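Local coordinates for putative methyltransferase protein (Bacteroides fragilis, PDB 5BP9), which binds S-adenosyl-L-homocysteine and probably acts as an S-adenosylmethionine-dependent methyltransferase, at residues A[127-132]-A[148-153]. Sequence-based numbering, arbitrary orientation. Where two conformers were deposited one is given.
Sequences SAIDIS and RQVNLF. With SAH (S-adenosyl-L-homocysteine), chain D.
I129 and R148 form a parallel bridge: R148 N donates to A128 O at 2.9 Å, and D130 N donates a second bond to R148 O. The bond from V150 N to D130 O is bent and weak. Separately, the Q149 side chain crosses to the other segment. Its CG lies anti to the backbone N (chi1 -168°) and the chain runs on extended, which puts Q149 NE2 3.1 Å from I131 O; the bond is almost straight (175°), with I131 O in the plane of the Q149 amide, while the donor sits above the I131 carbonyl plane. On the I129 side of the sheet, I129 CG2 meets V150 CG1 in the modelled conformer of V150, while I129 CD1 reaches the backbone of L152.

The C-terminal sides of both strands, with the residues that follow, meet S-adenosyl-L-homocysteine. The D130 carboxylate takes one ribose hydroxyl on each oxygen, O2' on OD1 and O3' on OD2, as expected of the acidic residue at the C-terminal side of the second strand in Rossmann-like methyltransferases. An Asx turn from S132 N to the anti lone pair of D130 OD1, together with G111 N on OD2, fixes its rotation. L152 N donates to adenine N1 at 3.1 Å in a nearly straight bond. Adenine N6 donates weakly to N151 OD1. I131, with CG1 between its backbone N and carbonyl carbon (chi1 58°), lays CD1 3.6 Å from adenine N7 and rests CG2 on N151 CA.

The pair closes the beta-alpha-beta unit of strand 125-130, helix 133-142 and edge strand 147-149; Q149 packs on that helix, and L152 reaches helix 180-190.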
# COMPACT_ATOMS: atom_id res chain seq x y z
N SER A 127 1.46 0.92 14.44
CA SER A 127 1.71 -0.49 14.21
C SER A 127 1.91 -0.64 12.71
O SER A 127 1.13 -0.11 11.93
CB SER A 127 0.51 -1.32 14.68
OG SER A 127 0.40 -1.30 16.11
N ALA A 128 2.96 -1.35 12.30
CA ALA A 128 3.24 -1.54 10.87
C ALA A 128 3.12 -3.03 10.54
O ALA A 128 3.58 -3.89 11.30
CB ALA A 128 4.64 -1.01 10.57
N ILE A 129 2.53 -3.34 9.38
CA ILE A 129 2.40 -4.73 8.93
C ILE A 129 2.88 -4.86 7.49
O ILE A 129 2.78 -3.92 6.68
CB ILE A 129 0.97 -5.28 9.09
CG1 ILE A 129 -0.04 -4.58 8.17
CG2 ILE A 129 0.54 -5.28 10.55
CD1 ILE A 129 -1.35 -5.33 8.08
N ASP A 130 3.42 -6.03 7.17
CA ASP A 130 3.79 -6.36 5.80
C ASP A 130 3.87 -7.87 5.68
O ASP A 130 4.19 -8.56 6.65
CB ASP A 130 5.16 -5.72 5.42
CG ASP A 130 5.29 -5.48 3.93
OD1 ASP A 130 5.41 -6.49 3.20
OD2 ASP A 130 5.26 -4.28 3.51
N ILE A 131 3.62 -8.38 4.48
CA ILE A 131 3.76 -9.83 4.23
C ILE A 131 5.20 -10.25 3.90
O ILE A 131 5.47 -11.45 3.85
CB ILE A 131 2.82 -10.31 3.11
CG1 ILE A 131 3.07 -9.55 1.80
CG2 ILE A 131 1.36 -10.19 3.57
CD1 ILE A 131 2.29 -10.08 0.60
N SER A 132 6.09 -9.29 3.65
CA SER A 132 7.48 -9.54 3.27
C SER A 132 8.33 -9.79 4.53
O SER A 132 8.46 -8.87 5.35
CB SER A 132 8.06 -8.34 2.52
OG SER A 132 9.48 -8.40 2.49
N ARG A 148 5.22 -6.10 12.26
CA ARG A 148 4.74 -7.48 12.25
C ARG A 148 4.60 -8.00 10.83
O ARG A 148 4.22 -7.25 9.91
CB ARG A 148 3.37 -7.58 12.91
CG ARG A 148 3.30 -7.07 14.34
CD ARG A 148 1.84 -6.93 14.75
NE ARG A 148 1.20 -8.23 14.77
CZ ARG A 148 -0.03 -8.44 15.22
NH1 ARG A 148 -0.78 -7.42 15.67
NH2 ARG A 148 -0.52 -9.68 15.20
N GLN A 149 4.93 -9.28 10.66
CA GLN A 149 4.72 -9.98 9.39
C GLN A 149 3.34 -10.63 9.44
O GLN A 149 3.15 -11.70 10.01
CB GLN A 149 5.81 -11.02 9.11
CG GLN A 149 5.74 -11.51 7.67
CD GLN A 149 6.54 -12.76 7.42
OE1 GLN A 149 7.03 -13.41 8.34
NE2 GLN A 149 6.62 -13.13 6.17
N VAL A 150 2.38 -9.92 8.84
CA VAL A 150 1.03 -10.40 8.78
C VAL A 150 0.32 -9.77 7.58
O VAL A 150 0.60 -8.65 7.16
CB VAL A 150 0.30 -10.19 10.12
CG1 VAL A 150 0.15 -8.70 10.41
CG2 VAL A 150 -1.05 -10.94 10.15
N ASN A 151 -0.55 -10.58 7.00
CA ASN A 151 -1.39 -10.18 5.87
C ASN A 151 -2.60 -9.41 6.42
O ASN A 151 -3.28 -9.91 7.32
CB ASN A 151 -1.86 -11.42 5.10
CG ASN A 151 -2.50 -11.10 3.76
OD1 ASN A 151 -3.36 -10.23 3.66
ND2 ASN A 151 -2.09 -11.83 2.73
N LEU A 152 -2.87 -8.21 5.88
CA LEU A 152 -4.02 -7.42 6.28
C LEU A 152 -5.32 -8.23 6.38
O LEU A 152 -6.13 -8.00 7.28
CB LEU A 152 -4.22 -6.27 5.25
CG LEU A 152 -5.44 -5.36 5.44
CD1 LEU A 152 -5.29 -4.54 6.70
CD2 LEU A 152 -5.63 -4.46 4.23
N PHE A 153 -5.50 -9.17 5.43
CA PHE A 153 -6.74 -9.91 5.31
C PHE A 153 -6.84 -11.15 6.21
O PHE A 153 -7.90 -11.81 6.25
CB PHE A 153 -6.98 -10.28 3.85
CG PHE A 153 -7.09 -9.09 2.96
CD1 PHE A 153 -8.19 -8.25 3.07
CD2 PHE A 153 -6.11 -8.79 2.05
CE1 PHE A 153 -8.28 -7.13 2.27
CE2 PHE A 153 -6.21 -7.68 1.24
CZ PHE A 153 -7.30 -6.86 1.34
N SAH D . 4.14 1.51 1.90
CA SAH D . 5.54 1.22 1.39
CB SAH D . 5.63 0.03 0.43
CG SAH D . 4.68 0.05 -0.76
SD SAH D . 4.85 -1.43 -1.73
C SAH D . 6.11 2.43 0.71
O SAH D . 5.43 3.44 0.54
OXT SAH D . 7.26 2.48 0.30
C5' SAH D . 3.51 -2.42 -1.13
C4' SAH D . 3.86 -3.20 0.12
O4' SAH D . 2.67 -3.90 0.57
C3' SAH D . 4.94 -4.28 -0.03
O3' SAH D . 5.95 -4.10 0.99
C2' SAH D . 4.18 -5.59 0.11
O2' SAH D . 4.93 -6.69 0.59
C1' SAH D . 3.03 -5.21 1.02
N9 SAH D . 1.82 -6.04 0.97
C8 SAH D . 1.24 -6.55 -0.13
N7 SAH D . 0.14 -7.20 0.10
C5 SAH D . -0.03 -7.09 1.47
C6 SAH D . -1.01 -7.57 2.35
N6 SAH D . -2.08 -8.28 1.95
N1 SAH D . -0.88 -7.28 3.68
C2 SAH D . 0.20 -6.58 4.08
N3 SAH D . 1.19 -6.07 3.31
C4 SAH D . 1.03 -6.37 2.01